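Local coordinates for protein excinuclease ABC, subunit A. (PDB 2VF7) that binds DNA and hydrolyses ATP as a zinc-containing UvrA-family member of the ABC superfamily, and probably takes part in recognising damaged DNA for excision repair, at residues 129-134 / 299-304; 149-154 / 287-292; 159-164 / 280-285. The protein carries 1 engineered substitution. All coordinates share one frame; numbering follows the deposited sequence.

Contact 1 (129-134 / 299-304)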
loop_
_atom_site.group_PDB
_atom_site.type_symbol
_atom_site.label_atom_id
_atom_site.label_comp_id
_atom_site.label_asym_id
_atom_site.label_seq_id
_atom_site.Cartn_x
_atom_site.Cartn_y
_atom_site.Cartn_z
ATOM N N ASP A 129 11.304 36.202 12.324
ATOM C CA ASP A 129 12.302 37.118 12.880
ATOM C C ASP A 129 13.520 36.419 13.492
ATOM O O ASP A 129 13.534 36.068 14.677
ATOM C CB ASP A 129 11.651 38.079 13.881
ATOM C CG ASP A 129 10.575 38.955 13.228
ATOM O OD1 ASP A 129 10.945 40.006 12.622
ATOM O OD2 ASP A 129 9.365 38.582 13.305
ATOM N N TYR A 130 14.539 36.234 12.656
ATOM C CA TYR A 130 15.845 35.711 13.063
ATOM C C TYR A 130 16.613 36.672 13.992
ATOM O O TYR A 130 16.402 37.898 13.934
ATOM C CB TYR A 130 16.700 35.462 11.817
ATOM C CG TYR A 130 16.295 34.273 10.982
ATOM C CD1 TYR A 130 15.074 34.251 10.298
ATOM C CD2 TYR A 130 17.150 33.176 10.853
ATOM C CE1 TYR A 130 14.704 33.153 9.523
ATOM C CE2 TYR A 130 16.794 32.072 10.082
ATOM C CZ TYR A 130 15.571 32.066 9.421
ATOM O OH TYR A 130 15.219 30.978 8.655
ATOM N N PRO A 131 17.508 36.121 14.847
ATOM C CA PRO A 131 18.518 36.889 15.583
ATOM C C PRO A 131 19.268 37.912 14.705
ATOM O O PRO A 131 19.109 37.898 13.478
ATOM C CB PRO A 131 19.474 35.796 16.065
ATOM C CG PRO A 131 18.600 34.655 16.308
ATOM C CD PRO A 131 17.580 34.688 15.201
ATOM N N PRO A 132 20.096 38.789 15.324
ATOM C CA PRO A 132 20.805 39.860 14.606
ATOM C C PRO A 132 21.352 39.441 13.236
ATOM O O PRO A 132 21.211 40.190 12.265
ATOM C CB PRO A 132 21.956 40.227 15.564
ATOM C CG PRO A 132 21.874 39.218 16.721
ATOM C CD PRO A 132 20.444 38.808 16.755
ATOM N N GLY A 133 21.962 38.256 13.171
ATOM C CA GLY A 133 22.421 37.664 11.915
ATOM C C GLY A 133 22.686 36.181 12.096
ATOM O O GLY A 133 23.771 35.803 12.531
ATOM N N GLN A 134 21.694 35.346 11.765
ATOM C CA GLN A 134 21.772 33.891 12.001
ATOM C C GLN A 134 21.847 33.017 10.731
ATOM O O GLN A 134 22.306 31.871 10.793
ATOM C CB GLN A 134 20.614 33.421 12.891
ATOM C CG GLN A 134 20.913 32.134 13.660
ATOM C CD GLN A 134 19.757 31.147 13.663
ATOM O OE1 GLN A 134 19.908 29.999 13.236
ATOM N NE2 GLN A 134 18.597 31.585 14.145
ATOM N N ALA A 299 16.697 26.830 15.597
ATOM C CA ALA A 299 15.334 26.938 15.073
ATOM C C ALA A 299 14.412 27.612 16.095
ATOM O O ALA A 299 13.370 28.164 15.734
ATOM C CB ALA A 299 14.801 25.561 14.691
ATOM N N LEU A 300 14.817 27.569 17.364
ATOM C CA LEU A 300 14.041 28.109 18.482
ATOM C C LEU A 300 14.292 29.604 18.673
ATOM O O LEU A 300 13.515 30.297 19.342
ATOM C CB LEU A 300 14.380 27.334 19.762
ATOM C CG LEU A 300 13.435 27.296 20.971
ATOM C CD1 LEU A 300 13.697 26.032 21.771
ATOM C CD2 LEU A 300 13.597 28.527 21.874
ATOM N N ASN A 301 15.377 30.101 18.083
ATOM C CA ASN A 301 15.676 31.543 18.096
ATOM C C ASN A 301 14.811 32.343 17.128
ATOM O O ASN A 301 14.526 33.523 17.368
ATOM C CB ASN A 301 17.153 31.792 17.806
ATOM C CG ASN A 301 18.063 31.206 18.866
ATOM O OD1 ASN A 301 17.695 31.093 20.038
ATOM N ND2 ASN A 301 19.263 30.824 18.456
ATOM N N VAL A 302 14.401 31.689 16.038
ATOM C CA VAL A 302 13.530 32.288 15.019
ATOM C C VAL A 302 12.107 32.445 15.554
ATOM O O VAL A 302 11.435 31.459 15.848
ATOM C CB VAL A 302 13.509 31.441 13.720
ATOM C CG1 VAL A 302 12.789 32.190 12.593
ATOM C CG2 VAL A 302 14.933 31.046 13.299
ATOM N N THR A 303 11.652 33.689 15.661
ATOM C CA THR A 303 10.398 34.007 16.340
ATOM C C THR A 303 9.284 34.455 15.360
ATOM O O THR A 303 9.518 34.550 14.151
ATOM C CB THR A 303 10.656 35.070 17.467
ATOM O OG1 THR A 303 9.709 34.911 18.531
ATOM C CG2 THR A 303 10.616 36.517 16.931
ATOM N N PHE A 304 8.079 34.689 15.887
ATOM C CA PHE A 304 6.990 35.361 15.166
ATOM C C PHE A 304 5.949 35.874 16.160
ATOM O O PHE A 304 5.495 35.127 17.027
ATOM C CB PHE A 304 6.337 34.442 14.130
ATOM C CG PHE A 304 5.321 35.135 13.251
ATOM C CD1 PHE A 304 5.700 35.698 12.037
ATOM C CD2 PHE A 304 3.979 35.214 13.630
ATOM C CE1 PHE A 304 4.764 36.331 11.223
ATOM C CE2 PHE A 304 3.040 35.852 12.819
ATOM C CZ PHE A 304 3.434 36.407 11.618
#
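Val302 sets both of its methyl groups against one ring, that of Tyr130. CG2 stands over the centre of a ring face, 3.9 Å from the centroid and 12° off the normal, a CH-pi contact, while CG1 lies over the same face, nearest CE1 at 3.7 Å. The two side chains run side by side and point the same way. The Tyr130 hydroxyl continues beyond the valine and is hydrogen-bonded to the backbone N of Val137. An alanine in place of Tyr130 would probably leave both Val302 methyls without their aromatic cover and Val137 N without its phenolic partner. Further along, CG of Pro131 meets CB of Asn301 at 3.5 Å, the two side chains crossing at about a right angle. Gln134 brings its amide NE2 to 3.8 Å from Val302 CG2, and the same nitrogen is hydrogen-bonded to the carbonyl of Glu298. Between the backbones there is a single antiparallel beta bridge, joining the loop that follows helix 116-127 to the loop that precedes helix 309-314. Asp129 N donates to Thr303 O at 3.0 Å, and Thr303 N returns a nearly straight bond to Asp129 O at 3.2 Å. Beside this hydrogen-bonded pair, Thr303 CG2 occupies the position between its own backbone N and carbonyl carbon and packs 3.6 Å from Asp129 CB.

Contact 2 (149-154 / 287-292). With ZN (zinc ion), chain F.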
loop_
_atom_site.group_PDB
_atom_site.type_symbol
_atom_site.label_atom_id
_atom_site.label_comp_id
_atom_site.label_asym_id
_atom_site.label_seq_id
_atom_site.Cartn_x
_atom_site.Cartn_y
_atom_site.Cartn_z
ATOM N N GLY A 149 15.983 18.932 12.105
ATOM C CA GLY A 149 15.165 19.691 13.055
ATOM C C GLY A 149 15.240 19.276 14.515
ATOM O O GLY A 149 15.171 20.120 15.407
ATOM N N ALA A 150 15.388 17.976 14.756
ATOM C CA ALA A 150 15.340 17.413 16.106
ATOM C C ALA A 150 16.552 17.772 16.961
ATOM O O ALA A 150 17.698 17.697 16.497
ATOM C CB ALA A 150 15.183 15.905 16.035
ATOM N N CYS A 151 16.287 18.158 18.210
ATOM C CA CYS A 151 17.332 18.369 19.210
ATOM C C CYS A 151 18.184 17.102 19.334
ATOM O O CYS A 151 17.639 16.013 19.490
ATOM C CB CYS A 151 16.697 18.724 20.555
ATOM S SG CYS A 151 17.774 18.614 21.996
ATOM N N PRO A 152 19.520 17.241 19.247
ATOM C CA PRO A 152 20.459 16.099 19.338
ATOM C C PRO A 152 20.550 15.401 20.717
ATOM O O PRO A 152 21.004 14.250 20.787
ATOM C CB PRO A 152 21.817 16.716 18.966
ATOM C CG PRO A 152 21.515 18.094 18.419
ATOM C CD PRO A 152 20.224 18.520 19.045
ATOM N N GLU A 153 20.140 16.093 21.786
ATOM C CA GLU A 153 20.093 15.534 23.151
ATOM C C GLU A 153 18.999 14.471 23.347
ATOM O O GLU A 153 19.249 13.412 23.925
ATOM C CB GLU A 153 19.889 16.657 24.174
ATOM C CG GLU A 153 21.150 17.153 24.851
ATOM C CD GLU A 153 21.159 16.933 26.363
ATOM O OE1 GLU A 153 20.815 15.825 26.829
ATOM O OE2 GLU A 153 21.526 17.883 27.090
ATOM N N CYS A 154 17.787 14.766 22.882
ATOM C CA CYS A 154 16.637 13.897 23.122
ATOM C C CYS A 154 16.169 13.249 21.831
ATOM O O CYS A 154 15.415 12.274 21.857
ATOM C CB CYS A 154 15.502 14.680 23.785
ATOM S SG CYS A 154 14.972 16.162 22.892
ATOM N N CYS A 287 14.609 17.016 28.876
ATOM C CA CYS A 287 15.760 17.448 28.083
ATOM C C CYS A 287 16.211 18.834 28.530
ATOM O O CYS A 287 15.367 19.704 28.709
ATOM C CB CYS A 287 15.367 17.505 26.617
ATOM S SG CYS A 287 16.678 17.965 25.526
ATOM N N PRO A 288 17.531 19.031 28.752
ATOM C CA PRO A 288 18.073 20.336 29.171
ATOM C C PRO A 288 18.506 21.288 28.041
ATOM O O PRO A 288 18.635 22.484 28.284
ATOM C CB PRO A 288 19.273 19.951 30.047
ATOM C CG PRO A 288 19.614 18.510 29.677
ATOM C CD PRO A 288 18.595 18.016 28.677
ATOM N N LEU A 289 18.724 20.770 26.830
ATOM C CA LEU A 289 19.020 21.614 25.657
ATOM C C LEU A 289 17.747 22.245 25.047
ATOM O O LEU A 289 17.813 23.269 24.378
ATOM C CB LEU A 289 19.815 20.825 24.596
ATOM C CG LEU A 289 20.361 21.588 23.376
ATOM C CD1 LEU A 289 21.606 22.412 23.717
ATOM C CD2 LEU A 289 20.651 20.647 22.213
ATOM N N CYS A 290 16.601 21.608 25.269
ATOM C CA CYS A 290 15.301 22.147 24.863
ATOM C C CYS A 290 14.281 21.853 25.974
ATOM O O CYS A 290 13.592 20.815 25.967
ATOM C CB CYS A 290 14.867 21.566 23.510
ATOM S SG CYS A 290 14.862 19.745 23.396
ATOM N N HIS A 291 14.198 22.780 26.926
ATOM C CA HIS A 291 13.548 22.550 28.221
ATOM C C HIS A 291 12.035 22.315 28.152
ATOM O O HIS A 291 11.263 22.957 28.868
ATOM C CB HIS A 291 13.849 23.721 29.166
ATOM C CG HIS A 291 15.289 24.135 29.187
ATOM N ND1 HIS A 291 15.832 24.990 28.252
ATOM C CD2 HIS A 291 16.295 23.821 30.036
ATOM C CE1 HIS A 291 17.108 25.184 28.522
ATOM N NE2 HIS A 291 17.416 24.486 29.601
ATOM N N GLY A 292 11.625 21.365 27.316
ATOM C CA GLY A 292 10.213 21.128 27.036
ATOM C C GLY A 292 9.960 21.065 25.541
ATOM O O GLY A 292 9.377 20.103 25.049
HETATM ZN ZN ZN F . 15.979 18.079 23.555
#
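Four thiolate sulfurs, Cys151 and Cys154 from one loop and Cys287 and Cys290 from the other, close round a zinc ion in a Cys4 site built from two CxxC motifs. The zinc lies 2.4 Å from Cys151 SG and 2.0 Å from Cys290 SG, with Cys154 and Cys287 completing the shell. Within each motif the first cysteine, Cys151 or Cys287, holds SG anti to its backbone N, whereas the second, Cys154 or Cys290, turns SG between backbone N and carbonyl carbon (chi1 55° and 53°). The two loops therefore present the metal with matching pairs of sulfurs. Weak N-H to sulfur bonds support the first cysteine of each pair: Glu153 N points to Cys151 SG, and Cys290 N to Cys287 SG at 3.7 Å. Such bonds would probably spread some of the negative charge of the thiolates. Outside the sulfurs, Leu289 extends CD2 to 3.5 Å from Cys151 SG, and the same methyl reaches Pro152 CD, so that the leucine covers part of the first shell. Farther out, backbone hydrogen bonds tie Cys151 to Arg294, just past the second loop, and Cys287 to Gly158, just past the first, so the backbones cross-link the two zinc loops. On the Glu153 side, the glutamate crosses the proline ring of Pro288 at about a right angle, its OE2 lying 3.3 Å from Pro288 CG.

Contact 3 (159-164 / 280-285)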
loop_
_atom_site.group_PDB
_atom_site.type_symbol
_atom_site.label_atom_id
_atom_site.label_comp_id
_atom_site.label_asym_id
_atom_site.label_seq_id
_atom_site.Cartn_x
_atom_site.Cartn_y
_atom_site.Cartn_z
ATOM N N ARG A 159 12.292 14.695 26.215
ATOM C CA ARG A 159 12.674 14.039 27.467
ATOM C C ARG A 159 13.945 13.207 27.270
ATOM O O ARG A 159 14.165 12.610 26.202
ATOM C CB ARG A 159 11.553 13.113 27.974
ATOM C CG ARG A 159 10.178 13.741 28.188
ATOM C CD ARG A 159 10.078 14.470 29.522
ATOM N NE ARG A 159 9.956 13.547 30.647
ATOM C CZ ARG A 159 9.779 13.921 31.914
ATOM N NH1 ARG A 159 9.693 15.201 32.235
ATOM N NH2 ARG A 159 9.683 13.006 32.866
ATOM N N VAL A 160 14.761 13.143 28.319
ATOM C CA VAL A 160 16.015 12.379 28.308
ATOM C C VAL A 160 15.893 11.135 29.199
ATOM O O VAL A 160 15.506 11.248 30.366
ATOM C CB VAL A 160 17.217 13.288 28.714
ATOM C CG1 VAL A 160 18.356 12.488 29.341
ATOM C CG2 VAL A 160 17.707 14.076 27.510
ATOM N N TYR A 161 16.235 9.966 28.644
ATOM C CA TYR A 161 15.974 8.669 29.289
ATOM C C TYR A 161 17.221 7.882 29.722
ATOM O O TYR A 161 18.089 7.556 28.912
ATOM C CB TYR A 161 15.076 7.791 28.391
ATOM C CG TYR A 161 13.668 8.318 28.215
ATOM C CD1 TYR A 161 13.311 9.043 27.079
ATOM C CD2 TYR A 161 12.691 8.093 29.189
ATOM C CE1 TYR A 161 12.022 9.536 26.917
ATOM C CE2 TYR A 161 11.400 8.585 29.036
ATOM C CZ TYR A 161 11.075 9.305 27.900
ATOM O OH TYR A 161 9.800 9.794 27.749
ATOM N N THR A 162 17.297 7.569 31.012
ATOM C CA THR A 162 18.415 6.802 31.537
ATOM C C THR A 162 17.986 5.511 32.223
ATOM O O THR A 162 16.797 5.195 32.340
ATOM C CB THR A 162 19.320 7.621 32.488
ATOM O OG1 THR A 162 18.531 8.534 33.258
ATOM C CG2 THR A 162 20.364 8.406 31.703
ATOM N N VAL A 163 18.989 4.768 32.672
ATOM C CA VAL A 163 18.792 3.477 33.280
ATOM C C VAL A 163 19.896 3.293 34.325
ATOM O O VAL A 163 21.037 3.725 34.124
ATOM C CB VAL A 163 18.764 2.387 32.186
ATOM C CG1 VAL A 163 20.127 1.752 31.966
ATOM C CG2 VAL A 163 17.735 1.366 32.513
ATOM N N THR A 164 19.544 2.712 35.466
ATOM C CA THR A 164 20.504 2.542 36.563
ATOM C C THR A 164 20.450 1.121 37.084
ATOM O O THR A 164 19.580 0.355 36.690
ATOM C CB THR A 164 20.229 3.492 37.738
ATOM O OG1 THR A 164 18.856 3.401 38.101
ATOM C CG2 THR A 164 20.562 4.924 37.378
ATOM N N GLY A 280 8.886 0.924 33.104
ATOM C CA GLY A 280 9.017 0.710 34.548
ATOM C C GLY A 280 10.452 0.554 35.068
ATOM O O GLY A 280 10.696 0.680 36.269
ATOM N N TYR A 281 11.397 0.275 34.171
ATOM C CA TYR A 281 12.812 0.095 34.529
ATOM C C TYR A 281 13.674 1.261 34.047
ATOM O O TYR A 281 14.906 1.147 33.960
ATOM C CB TYR A 281 13.340 -1.224 33.950
ATOM C CG TYR A 281 12.400 -2.378 34.182
ATOM C CD1 TYR A 281 12.429 -3.091 35.381
ATOM C CD2 TYR A 281 11.463 -2.750 33.212
ATOM C CE1 TYR A 281 11.558 -4.150 35.604
ATOM C CE2 TYR A 281 10.581 -3.809 33.434
ATOM C CZ TYR A 281 10.642 -4.499 34.634
ATOM O OH TYR A 281 9.781 -5.544 34.879
ATOM N N MET A 282 13.019 2.379 33.737
ATOM C CA MET A 282 13.689 3.566 33.235
ATOM C C MET A 282 13.497 4.743 34.171
ATOM O O MET A 282 12.636 4.715 35.055
ATOM C CB MET A 282 13.153 3.930 31.863
ATOM C CG MET A 282 13.953 3.365 30.706
ATOM S SD MET A 282 13.284 3.896 29.111
ATOM C CE MET A 282 11.965 2.722 28.951
ATOM N N ILE A 283 14.308 5.777 33.985
ATOM C CA ILE A 283 14.121 7.027 34.718
ATOM C C ILE A 283 13.948 8.187 33.722
ATOM O O ILE A 283 14.654 8.254 32.716
ATOM C CB ILE A 283 15.233 7.256 35.799
ATOM C CG1 ILE A 283 16.622 6.923 35.254
ATOM C CG2 ILE A 283 14.977 6.366 37.028
ATOM C CD1 ILE A 283 17.767 7.202 36.228
ATOM N N SER A 284 12.974 9.062 33.981
ATOM C CA SER A 284 12.592 10.107 33.015
ATOM C C SER A 284 12.856 11.522 33.515
ATOM O O SER A 284 12.549 11.864 34.666
ATOM C CB SER A 284 11.126 9.961 32.581
ATOM O OG SER A 284 10.805 10.855 31.529
ATOM N N GLU A 285 13.422 12.334 32.625
ATOM C CA GLU A 285 13.841 13.694 32.936
ATOM C C GLU A 285 13.607 14.572 31.715
ATOM O O GLU A 285 13.651 14.096 30.582
ATOM C CB GLU A 285 15.327 13.704 33.307
ATOM C CG GLU A 285 15.859 15.030 33.818
ATOM C CD GLU A 285 15.457 15.308 35.256
ATOM O OE1 GLU A 285 14.774 16.328 35.509
ATOM O OE2 GLU A 285 15.819 14.492 36.129
HETATM O O HOH W 1 8.597 10.753 29.963
#
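The guanidinium of Arg159 lies with one face against the backbone of Glu285, whose carbonyl carbon sits above its centre, and at its edge it meets the hydroxyl of Ser284. NH2 donates to Ser284 OG at 2.8 Å, with the oxygen tilted 18° from the guanidinium plane. The second flat group, the ring of Tyr161, approaches the same serine obliquely, CE2 being 3.4 Å from Ser284 OG. These residues belong to a two-stranded antiparallel sheet of strands 159-162 and 283-286, at the base of the long insertion that carries the UvrA DNA-binding domain. Tyr161 and Ser284 form its non-hydrogen-bonded pair, flanked by the hydrogen-bonded pairs Val160 with Glu285 and Thr162 with Ile283. Val160 N to Glu285 O is short at 2.7 Å, whereas the return bond from Glu285 N to Val160 O is longer and more bent. The Thr162 and Ile283 backbones exchange two straighter bonds.

On the face of Tyr161 and Ser284, a water molecule bridges Tyr161 OH and Ser284 OG, each at 2.7 Å. The serine hydroxyl, anti to its backbone N (chi1 -173°), is thus gripped by both the arginine and the water. Met282 makes a Met-aromatic contact with Tyr161, its SD 5.1 Å from the ring centroid and oblique to it, and both side chains also meet Phe266 of helix 258-268. On the opposite face of the sheet Ile283 CG1 lies 3.2 Å from Thr162 OG1, the two side chains crossing obliquely, and Ile283 CD1 goes on to touch Thr164 CG2 at 3.8 Å.

How the contacts relate
Leaving helix 116-127, the chain enters contact 1 at 129-134, supplies the first zinc loop of contact 2 at 149-154, and then forms strand 159-162 of contact 3. After the intervening insertion, which includes the UvrA DNA-binding domain, it returns through 280-285, 287-292 and 299-304 in reverse order. The three closures are therefore concentric: contact 3 is innermost, contact 2 encloses it and contact 1 encloses both. Contacts 2 and 3 touch, with Val160 packing on Glu153 and Cys287. Contact 1 does not touch contact 2; their nearest atoms are about 5 Å apart and their centres about 17 Å. Together they join outgoing and returning chains between helices 116-127 and 309-314 at one end and the insertion at the other.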